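Local coordinates for protein ESSC (Geobacillus thermodenitrificans, PDB 5FWH) that is the N-terminal forkhead-associated region of an FtsK/SpoIIIE-family ATPase and probably serves as a structural part of the bacterial type VII secretion apparatus, at residues A[95-106]-A[186-195]. Sequence-based numbering, arbitrary orientation.
Sequences KYVYYVGQQSEV and SSLTETMPPL
The C-terminal tail pairs with an edge of a β-sandwich that is probably a second forkhead-associated (FHA)-type domain: residues 189-190 add a short, weakly bonded antiparallel strand to 94-99, whose other side is bonded to strand 175-180. Y98 and E190 form a non-hydrogen-bonded pair, flanked by two nearly straight backbone bonds, Y99 N to T189 O at 2.8 Å and T191 N to V97 O at 3.1 Å. Further along, L195 N reaches K95 O at 2.7 Å.

Y98 carries much of the packing, its aromatic ring wide enough to span from L188 to S186. With CG anti to its carbonyl carbon (chi1 -57°), the ring crosses L188 at about a right angle, CD1 meeting L188 CB at 3.7 Å, while S186 OG sits over one face toward the rim, accepting from L188 N in an ST turn and also bonded to D115 O. L188 suits this spot because its branches spread, CD1 to V106 and CD2 to V100 and Q103. Cutting Y98 back to an alanine is likely to open a gap beside L188 and S186 and leave the bridging water without its phenol donor.

Y96 packs against the compact ring of P194, CE2 to CG at 3.4 Å, while its hydroxyl is bonded to E183 and the backbone of V184. E190 OE2 lies at the Y96 ring edge, 3.4 Å from Y96 CD2, with the carboxylate plane 21° from the ring's. Y98 OH donates to a water oxygen 2.6 Å away, and that water donates on to E190 OE2.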
loop_
_atom_site.group_PDB
_atom_site.type_symbol
_atom_site.label_atom_id
_atom_site.label_comp_id
_atom_site.label_asym_id
_atom_site.label_seq_id
_atom_site.Cartn_x
_atom_site.Cartn_y
_atom_site.Cartn_z
ATOM N N LYS A 95 3.989 -7.927 -10.361
ATOM C CA LYS A 95 4.784 -8.544 -9.315
ATOM C C LYS A 95 6.175 -8.872 -9.825
ATOM O O LYS A 95 6.350 -9.635 -10.791
ATOM C CB LYS A 95 4.079 -9.808 -8.797
ATOM C CG LYS A 95 4.508 -10.191 -7.381
ATOM C CD LYS A 95 3.670 -11.284 -6.737
ATOM C CE LYS A 95 4.099 -12.652 -7.217
ATOM N NZ LYS A 95 5.498 -12.995 -6.837
ATOM N N TYR A 96 7.169 -8.286 -9.168
ATOM C CA TYR A 96 8.545 -8.440 -9.504
ATOM C C TYR A 96 9.164 -9.163 -8.355
ATOM O O TYR A 96 8.824 -8.859 -7.232
ATOM C CB TYR A 96 9.190 -7.066 -9.536
ATOM C CG TYR A 96 8.676 -6.169 -10.571
ATOM C CD1 TYR A 96 7.568 -5.408 -10.341
ATOM C CD2 TYR A 96 9.318 -6.092 -11.813
ATOM C CE1 TYR A 96 7.072 -4.603 -11.315
ATOM C CE2 TYR A 96 8.843 -5.278 -12.787
ATOM C CZ TYR A 96 7.721 -4.538 -12.534
ATOM O OH TYR A 96 7.246 -3.722 -13.504
ATOM N N VAL A 97 10.125 -10.018 -8.597
ATOM C CA VAL A 97 10.827 -10.663 -7.492
ATOM C C VAL A 97 12.272 -10.461 -7.736
ATOM O O VAL A 97 12.745 -10.704 -8.799
ATOM C CB VAL A 97 10.502 -12.161 -7.325
ATOM C CG1 VAL A 97 11.250 -12.753 -6.125
ATOM C CG2 VAL A 97 9.005 -12.316 -7.133
ATOM N N TYR A 98 12.957 -9.944 -6.736
ATOM C CA TYR A 98 14.381 -9.705 -6.806
ATOM C C TYR A 98 15.140 -10.605 -5.876
ATOM O O TYR A 98 14.721 -10.821 -4.711
ATOM C CB TYR A 98 14.699 -8.241 -6.429
ATOM C CG TYR A 98 13.932 -7.268 -7.335
ATOM C CD1 TYR A 98 14.291 -7.076 -8.696
ATOM C CD2 TYR A 98 12.815 -6.619 -6.862
ATOM C CE1 TYR A 98 13.573 -6.207 -9.514
ATOM C CE2 TYR A 98 12.113 -5.736 -7.668
ATOM C CZ TYR A 98 12.488 -5.568 -8.999
ATOM O OH TYR A 98 11.726 -4.680 -9.716
ATOM N N TYR A 99 16.295 -11.032 -6.360
ATOM C CA TYR A 99 17.274 -11.780 -5.581
ATOM C C TYR A 99 18.227 -10.785 -4.923
ATOM O O TYR A 99 18.863 -9.999 -5.603
ATOM C CB TYR A 99 18.008 -12.812 -6.472
ATOM C CG TYR A 99 19.098 -13.500 -5.741
ATOM C CD1 TYR A 99 18.790 -14.430 -4.785
ATOM C CD2 TYR A 99 20.425 -13.173 -5.947
ATOM C CE1 TYR A 99 19.776 -15.052 -4.033
ATOM C CE2 TYR A 99 21.439 -13.794 -5.209
ATOM C CZ TYR A 99 21.101 -14.743 -4.263
ATOM O OH TYR A 99 22.049 -15.385 -3.516
ATOM N N VAL A 100 18.284 -10.801 -3.590
ATOM C CA VAL A 100 19.056 -9.838 -2.837
ATOM C C VAL A 100 19.962 -10.535 -1.811
ATOM O O VAL A 100 20.408 -9.907 -0.868
ATOM C CB VAL A 100 18.158 -8.787 -2.139
ATOM C CG1 VAL A 100 17.419 -7.927 -3.158
ATOM C CG2 VAL A 100 17.164 -9.447 -1.179
ATOM N N GLY A 101 20.235 -11.822 -2.025
ATOM C CA GLY A 101 21.180 -12.586 -1.234
ATOM C C GLY A 101 22.621 -12.068 -1.188
ATOM O O GLY A 101 23.366 -12.382 -0.261
ATOM N N GLN A 102 23.015 -11.274 -2.163
ATOM C CA GLN A 102 24.316 -10.637 -2.115
ATOM C C GLN A 102 24.236 -9.173 -1.768
ATOM O O GLN A 102 25.167 -8.473 -2.058
ATOM C CB GLN A 102 25.011 -10.766 -3.472
ATOM C CG GLN A 102 24.949 -12.149 -4.057
ATOM C CD GLN A 102 26.124 -12.994 -3.662
ATOM O OE1 GLN A 102 26.883 -13.441 -4.523
ATOM N NE2 GLN A 102 26.289 -13.222 -2.364
ATOM N N GLN A 103 23.143 -8.712 -1.168
ATOM C CA GLN A 103 23.005 -7.323 -0.732
ATOM C C GLN A 103 22.933 -7.272 0.787
ATOM O O GLN A 103 22.294 -8.105 1.403
ATOM C CB GLN A 103 21.687 -6.739 -1.226
ATOM C CG GLN A 103 21.427 -6.787 -2.725
ATOM C CD GLN A 103 22.023 -5.630 -3.503
ATOM O OE1 GLN A 103 22.721 -5.838 -4.492
ATOM N NE2 GLN A 103 21.746 -4.412 -3.074
ATOM N N SER A 104 23.555 -6.272 1.386
ATOM C CA SER A 104 23.314 -5.943 2.799
ATOM C C SER A 104 22.426 -4.682 2.997
ATOM O O SER A 104 22.093 -4.333 4.136
ATOM C CB SER A 104 24.642 -5.755 3.485
ATOM O OG SER A 104 25.379 -4.779 2.766
ATOM N N GLU A 105 22.058 -4.000 1.896
ATOM C CA GLU A 105 21.264 -2.752 1.983
ATOM C C GLU A 105 20.445 -2.551 0.720
ATOM O O GLU A 105 20.944 -2.809 -0.360
ATOM C CB GLU A 105 22.202 -1.564 2.189
ATOM C CG GLU A 105 21.570 -0.184 2.088
ATOM C CD GLU A 105 21.098 0.363 3.424
ATOM O OE1 GLU A 105 21.949 0.826 4.238
ATOM O OE2 GLU A 105 19.871 0.345 3.679
ATOM N N VAL A 106 19.162 -2.174 0.869
ATOM C CA VAL A 106 18.250 -1.820 -0.258
ATOM C C VAL A 106 17.621 -0.453 0.069
ATOM O O VAL A 106 16.949 -0.307 1.105
ATOM C CB VAL A 106 17.178 -2.904 -0.503
ATOM C CG1 VAL A 106 16.255 -2.544 -1.660
ATOM C CG2 VAL A 106 17.837 -4.195 -0.869
ATOM N N SER A 186 14.300 -0.734 -11.022
ATOM C CA SER A 186 15.223 -1.322 -10.082
ATOM C C SER A 186 16.576 -1.625 -10.675
ATOM O O SER A 186 16.683 -2.135 -11.761
ATOM C CB SER A 186 14.646 -2.642 -9.481
ATOM O OG SER A 186 15.374 -2.960 -8.274
ATOM N N SER A 187 17.613 -1.406 -9.896
ATOM C CA SER A 187 18.940 -1.918 -10.248
ATOM C C SER A 187 19.196 -3.296 -9.658
ATOM O O SER A 187 20.299 -3.758 -9.732
ATOM C CB SER A 187 19.987 -0.937 -9.759
ATOM O OG SER A 187 19.931 -0.866 -8.372
ATOM N N LEU A 188 18.200 -3.946 -9.057
ATOM C CA LEU A 188 18.407 -5.255 -8.414
ATOM C C LEU A 188 18.324 -6.384 -9.433
ATOM O O LEU A 188 17.797 -6.193 -10.500
ATOM C CB LEU A 188 17.373 -5.496 -7.312
ATOM C CG LEU A 188 17.493 -4.548 -6.096
ATOM C CD1 LEU A 188 16.229 -4.555 -5.267
ATOM C CD2 LEU A 188 18.679 -4.884 -5.228
ATOM N N THR A 189 18.799 -7.569 -9.054
ATOM C CA THR A 189 18.654 -8.809 -9.861
ATOM C C THR A 189 17.256 -9.425 -9.925
ATOM O O THR A 189 16.820 -10.097 -8.977
ATOM C CB THR A 189 19.495 -9.984 -9.293
ATOM O OG1 THR A 189 20.786 -9.556 -8.897
ATOM C CG2 THR A 189 19.610 -11.143 -10.325
ATOM N N GLU A 190 16.597 -9.317 -11.070
ATOM C CA GLU A 190 15.339 -10.010 -11.251
ATOM C C GLU A 190 15.569 -11.526 -11.258
ATOM O O GLU A 190 16.507 -11.974 -11.832
ATOM C CB GLU A 190 14.622 -9.561 -12.524
ATOM C CG GLU A 190 13.339 -8.769 -12.284
ATOM C CD GLU A 190 12.980 -7.867 -13.472
ATOM O OE1 GLU A 190 13.432 -8.179 -14.609
ATOM O OE2 GLU A 190 12.277 -6.841 -13.271
ATOM N N THR A 191 14.731 -12.280 -10.557
ATOM C CA THR A 191 14.781 -13.752 -10.577
ATOM C C THR A 191 13.781 -14.384 -11.542
ATOM O O THR A 191 13.742 -15.634 -11.650
ATOM C CB THR A 191 14.478 -14.346 -9.190
ATOM O OG1 THR A 191 13.058 -14.383 -8.968
ATOM C CG2 THR A 191 15.120 -13.533 -8.124
HETATM N N MSE A 192 13.016 -13.511 -12.220
HETATM C CA MSE A 192 11.832 -13.832 -13.016
HETATM C C MSE A 192 11.531 -12.746 -14.003
HETATM O O MSE A 192 11.822 -11.585 -13.709
HETATM C CB MSE A 192 10.620 -13.632 -12.111
HETATM C CG MSE A 192 9.626 -14.751 -12.275
HETATM SE SE MSE A 192 10.335 -16.065 -11.008
HETATM C CE MSE A 192 9.403 -15.434 -9.375
ATOM N N PRO A 193 10.880 -13.068 -15.131
ATOM C CA PRO A 193 10.068 -12.045 -15.818
ATOM C C PRO A 193 8.940 -11.509 -14.896
ATOM O O PRO A 193 8.372 -12.273 -14.124
ATOM C CB PRO A 193 9.450 -12.814 -17.001
ATOM C CG PRO A 193 10.400 -13.907 -17.277
ATOM C CD PRO A 193 11.089 -14.253 -15.985
ATOM N N PRO A 194 8.612 -10.214 -14.970
ATOM C CA PRO A 194 7.565 -9.692 -14.072
ATOM C C PRO A 194 6.163 -10.307 -14.280
ATOM O O PRO A 194 5.797 -10.577 -15.416
ATOM C CB PRO A 194 7.547 -8.200 -14.404
ATOM C CG PRO A 194 8.929 -7.914 -14.907
ATOM C CD PRO A 194 9.323 -9.127 -15.667
ATOM N N LEU A 195 5.413 -10.541 -13.196
ATOM C CA LEU A 195 4.037 -11.069 -13.283
ATOM C C LEU A 195 3.137 -10.508 -12.161
ATOM O O LEU A 195 2.015 -10.962 -11.928
ATOM C CB LEU A 195 4.047 -12.601 -13.298
ATOM C CG LEU A 195 4.580 -13.461 -12.117
ATOM C CD1 LEU A 195 6.009 -13.123 -11.662
ATOM C CD2 LEU A 195 3.628 -13.469 -10.916
HETATM O O HOH W 1 12.491 -3.845 -12.034
#